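Local atomic coordinates of Atp-dependent DNA ligase (Psychromonas sp., PDB entry 4D05), a protein that probably seals breaks in DNA with ATP as cofactor, passing through an enzyme-adenylate intermediate, and is caught here with adenosine monophosphate in its nucleotide pocket. Residues G1-A9 with R31-K42; G152-Q160 with R170-F178. One frame throughout, in Å; residues are numbered along the deposited sequence. Where two conformers were deposited one is given.

Contact 1 (G1-A9 with R31-K42). With SO4 (sulfate ion), chain F.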
loop_
_atom_site.group_PDB
_atom_site.type_symbol
_atom_site.label_atom_id
_atom_site.label_comp_id
_atom_site.label_asym_id
_atom_site.label_seq_id
_atom_site.Cartn_x
_atom_site.Cartn_y
_atom_site.Cartn_z
ATOM N N GLY A 1 12.654 7.790 -18.990
ATOM C CA GLY A 1 13.859 7.457 -18.170
ATOM C C GLY A 1 13.791 6.060 -17.595
ATOM O O GLY A 1 12.715 5.461 -17.520
ATOM N N GLN A 2 14.939 5.520 -17.201
ATOM C CA GLN A 2 14.953 4.185 -16.610
ATOM C C GLN A 2 14.305 4.204 -15.240
ATOM O O GLN A 2 14.597 5.072 -14.429
ATOM C CB GLN A 2 16.372 3.638 -16.486
ATOM C CG GLN A 2 16.883 2.964 -17.794
ATOM C CD GLN A 2 16.044 1.741 -18.190
ATOM O OE1 GLN A 2 16.184 0.663 -17.605
ATOM N NE2 GLN A 2 15.162 1.910 -19.176
ATOM N N PRO A 3 13.429 3.238 -14.965
ATOM C CA PRO A 3 12.926 3.152 -13.582
ATOM C C PRO A 3 14.043 3.031 -12.546
ATOM O O PRO A 3 15.061 2.354 -12.753
ATOM C CB PRO A 3 12.047 1.896 -13.600
ATOM C CG PRO A 3 11.609 1.784 -15.068
ATOM C CD PRO A 3 12.835 2.208 -15.841
ATOM N N PRO A 4 13.860 3.685 -11.410
ATOM C CA PRO A 4 14.903 3.692 -10.394
ATOM C C PRO A 4 15.062 2.342 -9.702
ATOM O O PRO A 4 14.124 1.552 -9.700
ATOM C CB PRO A 4 14.425 4.787 -9.421
ATOM C CG PRO A 4 12.965 4.891 -9.629
ATOM C CD PRO A 4 12.709 4.525 -11.047
ATOM N N PRO A 5 16.239 2.108 -9.104
ATOM C CA PRO A 5 16.686 0.832 -8.518
ATOM C C PRO A 5 16.119 0.726 -7.135
ATOM O O PRO A 5 16.800 0.966 -6.138
ATOM C CB PRO A 5 18.204 0.984 -8.470
ATOM C CG PRO A 5 18.386 2.445 -8.210
ATOM C CD PRO A 5 17.274 3.150 -8.970
ATOM N N ILE A 6 14.841 0.388 -7.080
ATOM C CA ILE A 6 14.124 0.390 -5.819
ATOM C C ILE A 6 13.640 -0.976 -5.283
ATOM O O ILE A 6 13.375 -1.938 -6.035
ATOM C CB ILE A 6 12.974 1.386 -5.897
ATOM C CG1 ILE A 6 11.987 1.027 -7.019
ATOM C CG2 ILE A 6 13.546 2.723 -6.121
ATOM C CD1 ILE A 6 10.704 1.814 -6.992
ATOM N N GLN A 7 13.510 -1.041 -3.961
ATOM C CA GLN A 7 13.042 -2.257 -3.286
ATOM C C GLN A 7 11.572 -2.237 -3.255
ATOM O O GLN A 7 11.014 -1.163 -3.015
ATOM C CB GLN A 7 13.505 -2.269 -1.834
ATOM C CG GLN A 7 13.102 -3.508 -1.063
ATOM C CD GLN A 7 14.027 -3.653 0.154
ATOM O OE1 GLN A 7 14.933 -4.471 0.199
ATOM N NE2 GLN A 7 13.823 -2.835 1.087
ATOM N N LEU A 8 10.945 -3.397 -3.479
ATOM C CA LEU A 8 9.503 -3.527 -3.463
ATOM C C LEU A 8 8.964 -4.464 -2.357
ATOM O O LEU A 8 9.593 -5.465 -1.947
ATOM C CB LEU A 8 8.964 -4.017 -4.814
ATOM C CG LEU A 8 9.450 -3.348 -6.103
ATOM C CD1 LEU A 8 8.770 -4.070 -7.248
ATOM C CD2 LEU A 8 9.155 -1.814 -6.154
ATOM N N ALA A 9 7.768 -4.119 -1.881
ATOM C CA ALA A 9 7.183 -4.819 -0.734
ATOM C C ALA A 9 6.398 -6.044 -1.153
ATOM O O ALA A 9 5.755 -6.073 -2.224
ATOM C CB ALA A 9 6.280 -3.901 0.030
ATOM N N ARG A 31 5.438 7.822 -4.926
ATOM C CA ARG A 31 6.782 7.399 -4.603
ATOM C C ARG A 31 7.806 8.207 -5.382
ATOM O O ARG A 31 7.607 8.498 -6.556
ATOM C CB ARG A 31 6.968 5.929 -4.932
ATOM C CG ARG A 31 8.260 5.388 -4.361
ATOM C CD ARG A 31 8.406 3.901 -4.525
ATOM N NE ARG A 31 9.678 3.465 -3.989
ATOM C CZ ARG A 31 9.892 2.296 -3.406
ATOM N NH1 ARG A 31 8.941 1.414 -3.304
ATOM N NH2 ARG A 31 11.083 2.024 -2.949
ATOM N N ALA A 32 8.908 8.558 -4.732
ATOM C CA ALA A 32 10.000 9.268 -5.394
ATOM C C ALA A 32 11.330 8.711 -4.902
ATOM O O ALA A 32 11.496 8.417 -3.721
ATOM C CB ALA A 32 9.922 10.766 -5.132
ATOM N N TYR A 33 12.271 8.587 -5.831
ATOM C CA TYR A 33 13.627 8.198 -5.545
ATOM C C TYR A 33 14.504 9.423 -5.747
ATOM O O TYR A 33 14.533 10.025 -6.826
ATOM C CB TYR A 33 14.038 7.093 -6.507
ATOM C CG TYR A 33 15.487 6.702 -6.456
ATOM C CD1 TYR A 33 15.948 5.864 -5.499
ATOM C CD2 TYR A 33 16.378 7.134 -7.411
ATOM C CE1 TYR A 33 17.298 5.468 -5.470
ATOM C CE2 TYR A 33 17.703 6.755 -7.393
ATOM C CZ TYR A 33 18.158 5.944 -6.405
ATOM O OH TYR A 33 19.476 5.551 -6.353
ATOM N N TRP A 34 15.193 9.796 -4.679
ATOM C CA TRP A 34 16.185 10.874 -4.729
ATOM C C TRP A 34 17.537 10.290 -4.995
ATOM O O TRP A 34 18.059 9.495 -4.218
ATOM C CB TRP A 34 16.191 11.633 -3.412
ATOM C CG TRP A 34 17.293 12.623 -3.219
ATOM C CD1 TRP A 34 18.394 12.452 -2.449
ATOM C CD2 TRP A 34 17.394 13.942 -3.775
ATOM N NE1 TRP A 34 19.180 13.576 -2.476
ATOM C CE2 TRP A 34 18.589 14.511 -3.281
ATOM C CE3 TRP A 34 16.596 14.700 -4.625
ATOM C CZ2 TRP A 34 19.000 15.789 -3.625
ATOM C CZ3 TRP A 34 16.999 15.965 -4.955
ATOM C CH2 TRP A 34 18.192 16.501 -4.461
ATOM N N ASN A 35 18.124 10.680 -6.134
ATOM C CA ASN A 35 19.364 10.071 -6.527
ATOM C C ASN A 35 20.587 10.861 -6.087
ATOM O O ASN A 35 21.699 10.525 -6.490
ATOM C CB ASN A 35 19.402 9.811 -8.038
ATOM C CG ASN A 35 19.470 11.080 -8.868
ATOM O OD1 ASN A 35 19.479 12.158 -8.346
ATOM N ND2 ASN A 35 19.537 10.923 -10.186
ATOM N N GLY A 36 20.370 11.915 -5.302
ATOM C CA GLY A 36 21.422 12.815 -4.880
ATOM C C GLY A 36 21.338 14.198 -5.492
ATOM O O GLY A 36 21.932 15.134 -4.982
ATOM N N HIS A 37 20.566 14.339 -6.565
ATOM C CA HIS A 37 20.369 15.659 -7.172
ATOM C C HIS A 37 18.991 15.907 -7.793
ATOM O O HIS A 37 18.679 17.039 -8.127
ATOM C CB HIS A 37 21.467 15.972 -8.207
ATOM C CG HIS A 37 21.524 15.005 -9.351
ATOM N ND1 HIS A 37 22.223 13.819 -9.299
ATOM C CD2 HIS A 37 20.998 15.070 -10.595
ATOM C CE1 HIS A 37 22.103 13.181 -10.445
ATOM N NE2 HIS A 37 21.365 13.925 -11.250
ATOM N N GLN A 38 18.168 14.869 -7.930
ATOM C CA GLN A 38 16.832 15.016 -8.511
ATOM C C GLN A 38 15.932 13.898 -7.960
ATOM O O GLN A 38 16.435 12.850 -7.495
ATOM C CB GLN A 38 16.864 14.985 -10.030
ATOM C CG GLN A 38 17.280 13.655 -10.563
ATOM C CD GLN A 38 17.849 13.660 -11.995
ATOM O OE1 GLN A 38 18.332 12.621 -12.468
ATOM N NE2 GLN A 38 17.826 14.805 -12.670
ATOM N N LEU A 39 14.636 14.130 -8.046
ATOM C CA LEU A 39 13.610 13.175 -7.641
ATOM C C LEU A 39 13.063 12.473 -8.879
ATOM O O LEU A 39 12.716 13.135 -9.867
ATOM C CB LEU A 39 12.457 13.896 -6.915
ATOM C CG LEU A 39 12.829 14.495 -5.568
ATOM C CD1 LEU A 39 11.760 15.447 -5.076
ATOM C CD2 LEU A 39 13.050 13.386 -4.549
ATOM N N ILE A 40 12.975 11.153 -8.797
ATOM C CA ILE A 40 12.572 10.312 -9.912
ATOM C C ILE A 40 11.372 9.442 -9.552
ATOM O O ILE A 40 11.340 8.819 -8.488
ATOM C CB ILE A 40 13.753 9.399 -10.361
ATOM C CG1 ILE A 40 15.010 10.271 -10.657
ATOM C CG2 ILE A 40 13.345 8.518 -11.522
ATOM C CD1 ILE A 40 16.195 9.516 -10.981
ATOM N N SER A 41 10.393 9.371 -10.455
ATOM C CA SER A 41 9.182 8.579 -10.218
ATOM C C SER A 41 9.428 7.098 -10.438
ATOM O O SER A 41 10.431 6.715 -10.990
ATOM C CB SER A 41 8.059 9.023 -11.156
ATOM O OG SER A 41 8.265 8.491 -12.470
ATOM N N LYS A 42 8.481 6.257 -10.005
ATOM C CA LYS A 42 8.657 4.820 -10.183
ATOM C C LYS A 42 8.805 4.405 -11.640
ATOM O O LYS A 42 9.398 3.352 -11.933
ATOM C CB LYS A 42 7.473 4.033 -9.610
ATOM C CG LYS A 42 7.423 3.957 -8.156
ATOM C CD LYS A 42 6.035 3.408 -7.706
ATOM C CE LYS A 42 5.793 1.986 -8.082
ATOM N NZ LYS A 42 4.451 1.542 -7.547
HETATM S S SO4 F . 4.138 -1.647 -5.208
HETATM O O1 SO4 F . 2.883 -1.052 -4.735
HETATM O O2 SO4 F . 5.092 -0.611 -5.651
HETATM O O3 SO4 F . 4.792 -2.393 -4.126
HETATM O O4 SO4 F . 3.851 -2.550 -6.335
#
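Pro4, Pro5 and Ile6 pack against Tyr33 and Arg31, laying the N-terminal arm along a β-hairpin (strands 30-34 and 39-40) at the margin of one of the sheets of the nucleotide-binding domain. Pro4 is the first bump. Its ring fits a hollow lined by Tyr33, the CG2 methyl of Ile40 and the backbone of Ser41; CB lies 3.7 Å from Tyr33 CD2, while CD abuts Ser41 O at 3.2 Å. Proline suits such a place, being compact, stiff and without an N-H to satisfy. Pro5 then crosses the tyrosine at about a right angle and sets CD over one ring face, 4.1 Å from the centroid of the Tyr33 ring, a CH-π contact. Tyr33 meets the arm with CG anti to its backbone N (chi1 172°), sending the ring out from the strand toward the prolines.

Ile6 fills the next dip with both branches. Its CG2 slides past Tyr33, reaching CD1 of that ring at 4.0 Å. The other branch, with CG1 held between N and the carbonyl carbon (chi1 60°), places CD1 over one face of the Arg31 guanidinium, 3.6 Å from Arg31 NE, and also against the stem of Lys42. A flat guanidinium, whose N-H groups point outward in its plane, can take a methyl over its face and keep those groups for Gln7 O and for Asp63, which forms a salt bridge with NH2. AMP also touches the Arg31 side chain. Gln7 O receives Arg31 NH2 at 3.2 Å in the carbonyl plane, through a bent N-H...O angle of 138°, and Arg31 NH1 more weakly at 3.3 Å.

Contact 2 (G152-Q160 with R170-F178); sequences GEGLMLHHQ and RDLMKLKKF. With AMP (adenosine monophosphate), chain H; SO4 (sulfate ion), chain F.
Leu157 and Leu175 make the apolar centre of this antiparallel strand pair, Leu157 CD1 lying 3.9 Å from Leu175 CB. On the same face Leu155 adds a methyl against Leu175, and Met173, a selenomethionine, brings its CE to 4.3 Å from Leu157 CB. Branched and flexible apolar chains suit a buried sheet face.

The other face serves the nucleotide. Met156, also selenomethionine, has CG anti to its carbonyl carbon (chi1 -57°), which lays CG over the adenine, 3.4 Å from AMP C6; the bend at chi2 then turns SE back beside the Lys174 stem, 3.9 Å from Lys174 CG. Farther along, Leu172 CD1 fits between Met156 CE and the His158 ring. Lys174 runs alongside Met156 and is extended beyond CG, delivering NZ to AMP O1P at 2.7 Å and to sulfate O1 at 2.9 Å; Lys42 and Arg168 also hold that sulfate. A leucine in place of Lys174 would probably leave AMP O1P and the sulfate without the charged donor they share.

Paired backbone bonds join Leu155 to Leu175 and Leu157 to Met173; that from Leu155 N to Leu175 O is 2.9 Å long and straight (179°). Gly154 has to be glycine, since its backbone angles would jam a CB against the preceding carbonyl and Leu175 O would clash with it. At the polar edge a water links Glu153 O with Lys177 N.

The sequences EGLML and LMKLKK are consistent with nucleotidyl transferase motifs IV and V. Strand 154-159 lies between 21-26 and 173-175, which in turn neighbours 8-11, while Leu140 and Leu144 of helix 137-149 cover Leu155 and Leu175.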
loop_
_atom_site.group_PDB
_atom_site.type_symbol
_atom_site.label_atom_id
_atom_site.label_comp_id
_atom_site.label_asym_id
_atom_site.label_seq_id
_atom_site.Cartn_x
_atom_site.Cartn_y
_atom_site.Cartn_z
ATOM N N GLY A 152 -5.853 6.795 7.712
ATOM C CA GLY A 152 -4.625 6.306 7.126
ATOM C C GLY A 152 -4.834 5.026 6.333
ATOM O O GLY A 152 -5.850 4.354 6.462
ATOM N N GLU A 153 -3.836 4.642 5.547
ATOM C CA GLU A 153 -3.992 3.568 4.571
ATOM C C GLU A 153 -3.706 2.174 5.144
ATOM O O GLU A 153 -4.307 1.185 4.750
ATOM C CB GLU A 153 -3.079 3.858 3.357
ATOM C CG GLU A 153 -3.460 3.162 2.076
ATOM C CD GLU A 153 -4.655 3.796 1.365
ATOM O OE1 GLU A 153 -5.357 4.629 1.966
ATOM O OE2 GLU A 153 -4.901 3.461 0.188
ATOM N N GLY A 154 -2.765 2.098 6.075
ATOM C CA GLY A 154 -2.339 0.817 6.592
ATOM C C GLY A 154 -0.960 0.943 7.214
ATOM O O GLY A 154 -0.554 2.046 7.604
ATOM N N LEU A 155 -0.269 -0.195 7.321
ATOM C CA LEU A 155 1.071 -0.228 7.911
ATOM C C LEU A 155 2.068 -0.892 6.974
ATOM O O LEU A 155 1.696 -1.646 6.076
ATOM C CB LEU A 155 1.042 -1.023 9.234
ATOM C CG LEU A 155 0.122 -0.456 10.299
ATOM C CD1 LEU A 155 0.026 -1.402 11.510
ATOM C CD2 LEU A 155 0.637 0.875 10.697
HETATM N N MSE A 156 3.345 -0.603 7.191
HETATM C CA MSE A 156 4.433 -1.309 6.572
HETATM C C MSE A 156 5.350 -1.873 7.643
HETATM O O MSE A 156 5.533 -1.252 8.672
HETATM C CB MSE A 156 5.279 -0.358 5.692
HETATM C CG MSE A 156 4.491 0.379 4.601
HETATM SE SE MSE A 156 3.910 -0.813 3.141
HETATM C CE MSE A 156 5.654 -1.624 2.729
ATOM N N LEU A 157 5.924 -3.049 7.367
ATOM C CA LEU A 157 6.842 -3.722 8.255
ATOM C C LEU A 157 8.172 -3.940 7.512
ATOM O O LEU A 157 8.188 -4.407 6.374
ATOM C CB LEU A 157 6.294 -5.079 8.670
ATOM C CG LEU A 157 5.096 -5.047 9.650
ATOM C CD1 LEU A 157 3.762 -4.815 8.942
ATOM C CD2 LEU A 157 5.006 -6.320 10.420
ATOM N N HIS A 158 9.280 -3.650 8.184
ATOM C CA HIS A 158 10.592 -3.831 7.554
ATOM C C HIS A 158 11.545 -4.437 8.570
ATOM O O HIS A 158 11.766 -3.879 9.637
ATOM C CB HIS A 158 11.084 -2.475 7.066
ATOM C CG HIS A 158 12.220 -2.549 6.096
ATOM N ND1 HIS A 158 12.595 -1.467 5.330
ATOM C CD2 HIS A 158 13.069 -3.547 5.777
ATOM C CE1 HIS A 158 13.594 -1.812 4.543
ATOM N NE2 HIS A 158 13.929 -3.061 4.816
ATOM N N HIS A 159 12.055 -5.617 8.257
ATOM C CA HIS A 159 12.917 -6.353 9.168
ATOM C C HIS A 159 14.167 -5.536 9.514
ATOM O O HIS A 159 14.858 -5.011 8.623
ATOM C CB HIS A 159 13.276 -7.704 8.549
ATOM C CG HIS A 159 13.800 -8.697 9.527
ATOM N ND1 HIS A 159 15.025 -8.554 10.132
ATOM C CD2 HIS A 159 13.270 -9.846 10.007
ATOM C CE1 HIS A 159 15.236 -9.583 10.941
ATOM N NE2 HIS A 159 14.178 -10.374 10.892
ATOM N N GLN A 160 14.454 -5.453 10.813
ATOM C CA GLN A 160 15.582 -4.633 11.313
ATOM C C GLN A 160 16.940 -5.048 10.731
ATOM O O GLN A 160 17.848 -4.223 10.638
ATOM C CB GLN A 160 15.620 -4.661 12.858
ATOM C CG GLN A 160 15.889 -6.030 13.406
ATOM C CD GLN A 160 15.582 -6.148 14.880
ATOM O OE1 GLN A 160 15.266 -5.168 15.538
ATOM N NE2 GLN A 160 15.650 -7.361 15.399
ATOM N N ARG A 170 10.923 -10.077 0.831
ATOM C CA ARG A 170 10.170 -10.678 1.906
ATOM C C ARG A 170 10.378 -9.986 3.264
ATOM O O ARG A 170 9.617 -10.195 4.204
ATOM C CB ARG A 170 10.579 -12.115 2.071
ATOM C CG ARG A 170 10.131 -13.019 0.944
ATOM C CD ARG A 170 10.606 -14.462 1.156
ATOM N NE ARG A 170 9.981 -15.138 2.306
ATOM C CZ ARG A 170 8.793 -15.746 2.274
ATOM N NH1 ARG A 170 8.056 -15.745 1.165
ATOM N NH2 ARG A 170 8.324 -16.343 3.359
ATOM N N ASP A 171 11.431 -9.189 3.361
ATOM C CA ASP A 171 11.720 -8.471 4.581
ATOM C C ASP A 171 10.944 -7.156 4.678
ATOM O O ASP A 171 10.985 -6.497 5.707
ATOM C CB ASP A 171 13.180 -8.170 4.659
ATOM C CG ASP A 171 13.992 -9.380 4.985
ATOM O OD1 ASP A 171 13.460 -10.341 5.597
ATOM O OD2 ASP A 171 15.143 -9.367 4.584
ATOM N N LEU A 172 10.276 -6.762 3.595
ATOM C CA LEU A 172 9.465 -5.565 3.579
ATOM C C LEU A 172 8.038 -5.971 3.239
ATOM O O LEU A 172 7.807 -6.479 2.153
ATOM C CB LEU A 172 9.987 -4.591 2.501
ATOM C CG LEU A 172 9.250 -3.259 2.385
ATOM C CD1 LEU A 172 9.363 -2.405 3.643
ATOM C CD2 LEU A 172 9.706 -2.437 1.176
HETATM N N MSE A 173 7.110 -5.763 4.150
HETATM C CA MSE A 173 5.733 -6.225 3.960
HETATM C C MSE A 173 4.676 -5.123 4.136
HETATM O O MSE A 173 4.809 -4.260 4.990
HETATM C CB MSE A 173 5.430 -7.336 4.949
HETATM C CG MSE A 173 6.220 -8.599 4.720
HETATM SE SE MSE A 173 5.938 -9.916 6.132
HETATM C CE MSE A 173 7.083 -9.102 7.439
ATOM N N LYS A 174 3.627 -5.211 3.318
ATOM C CA LYS A 174 2.467 -4.341 3.406
ATOM C C LYS A 174 1.460 -5.002 4.297
ATOM O O LYS A 174 1.197 -6.181 4.154
ATOM C CB LYS A 174 1.754 -4.179 2.040
ATOM C CG LYS A 174 2.614 -3.758 0.931
ATOM C CD LYS A 174 1.840 -3.809 -0.418
ATOM C CE LYS A 174 2.663 -3.152 -1.470
ATOM N NZ LYS A 174 1.860 -2.863 -2.677
ATOM N N LEU A 175 0.820 -4.212 5.146
ATOM C CA LEU A 175 -0.291 -4.710 5.962
ATOM C C LEU A 175 -1.477 -3.765 5.838
ATOM O O LEU A 175 -1.466 -2.632 6.341
ATOM C CB LEU A 175 0.158 -4.857 7.419
ATOM C CG LEU A 175 -0.955 -5.167 8.408
ATOM C CD1 LEU A 175 -1.723 -6.407 8.041
ATOM C CD2 LEU A 175 -0.348 -5.311 9.808
ATOM N N LYS A 176 -2.516 -4.227 5.145
ATOM C CA LYS A 176 -3.766 -3.476 5.071
ATOM C C LYS A 176 -4.841 -4.361 5.668
ATOM O O LYS A 176 -4.645 -5.575 5.830
ATOM C CB LYS A 176 -4.093 -3.084 3.621
ATOM C CG LYS A 176 -3.121 -2.038 3.061
ATOM C CD LYS A 176 -3.474 -1.555 1.670
ATOM C CE LYS A 176 -4.616 -0.547 1.719
ATOM N NZ LYS A 176 -4.729 0.259 0.441
ATOM N N LYS A 177 -5.973 -3.773 6.007
ATOM C CA LYS A 177 -7.067 -4.570 6.555
ATOM C C LYS A 177 -7.584 -5.602 5.606
ATOM O O LYS A 177 -7.991 -6.706 6.021
ATOM C CB LYS A 177 -8.207 -3.669 7.024
ATOM C CG LYS A 177 -7.920 -3.131 8.417
ATOM C CD LYS A 177 -9.126 -2.909 9.211
ATOM C CE LYS A 177 -8.752 -2.356 10.587
ATOM N NZ LYS A 177 -9.973 -1.880 11.261
ATOM N N PHE A 178 -7.552 -5.270 4.327
ATOM C CA PHE A 178 -7.974 -6.198 3.324
ATOM C C PHE A 178 -7.353 -5.909 1.965
ATOM O O PHE A 178 -6.705 -4.876 1.733
ATOM C CB PHE A 178 -9.504 -6.168 3.199
ATOM C CG PHE A 178 -10.038 -4.822 2.889
ATOM C CD1 PHE A 178 -10.039 -4.348 1.587
ATOM C CD2 PHE A 178 -10.533 -4.009 3.904
ATOM C CE1 PHE A 178 -10.538 -3.075 1.295
ATOM C CE2 PHE A 178 -11.021 -2.742 3.621
ATOM C CZ PHE A 178 -11.022 -2.274 2.308
HETATM P P AMP H . 0.277 0.163 -1.306
HETATM O O1P AMP H . -0.115 -1.243 -1.663
HETATM O O2P AMP H . -0.204 1.402 -2.039
HETATM O "O5'" AMP H . 1.856 0.164 -1.150
HETATM C "C5'" AMP H . 2.386 1.377 -0.668
HETATM C "C4'" AMP H . 3.555 1.707 -1.545
HETATM O "O4'" AMP H . 4.196 2.888 -1.114
HETATM C "C3'" AMP H . 4.521 0.576 -1.436
HETATM O "O3'" AMP H . 4.939 0.336 -2.790
HETATM C "C2'" AMP H . 5.636 1.117 -0.589
HETATM O "O2'" AMP H . 6.755 0.548 -1.273
HETATM C "C1'" AMP H . 5.472 2.666 -0.542
HETATM N N9 AMP H . 5.309 3.161 0.868
HETATM C C8 AMP H . 4.374 3.985 1.419
HETATM N N7 AMP H . 4.549 4.163 2.752
HETATM C C5 AMP H . 5.673 3.471 3.046
HETATM C C6 AMP H . 6.412 3.177 4.277
HETATM N N6 AMP H . 6.011 3.717 5.438
HETATM N N1 AMP H . 7.501 2.411 4.150
HETATM C C2 AMP H . 7.877 1.829 3.003
HETATM N N3 AMP H . 7.256 2.026 1.853
HETATM C C4 AMP H . 6.160 2.822 1.824
HETATM S S SO4 F . 4.138 -1.647 -5.208
HETATM O O1 SO4 F . 2.883 -1.052 -4.735
HETATM O O2 SO4 F . 5.092 -0.611 -5.651
HETATM O O3 SO4 F . 4.792 -2.393 -4.126
HETATM O O4 SO4 F . 3.851 -2.550 -6.335
HETATM O O HOH W 1 -6.107 -0.949 5.618
#

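How the contacts relate
Contact 1 closes along the chain before contact 2 opens, and their centres are about 20 Å apart, yet the end of segment 1-9 carries one to the other. Strand 8-11 is the sheet neighbour of strand 173-175: Ala9 CB packs 3.6 Å from Met156 CE, and Gln7 NE2 comes equally near His158 CE1. The N-terminal arm thus spans from the hairpin of one sheet to the strand pair of another, with AMP bound between. Contact 1 brings Arg31 to within about 3 Å of the nucleotide (nearest atoms); contact 2 contributes Glu153, Met156 and Lys174. Beside the phosphate, one sulfate ion is held jointly by Lys42 of contact 1 and Lys174 of contact 2.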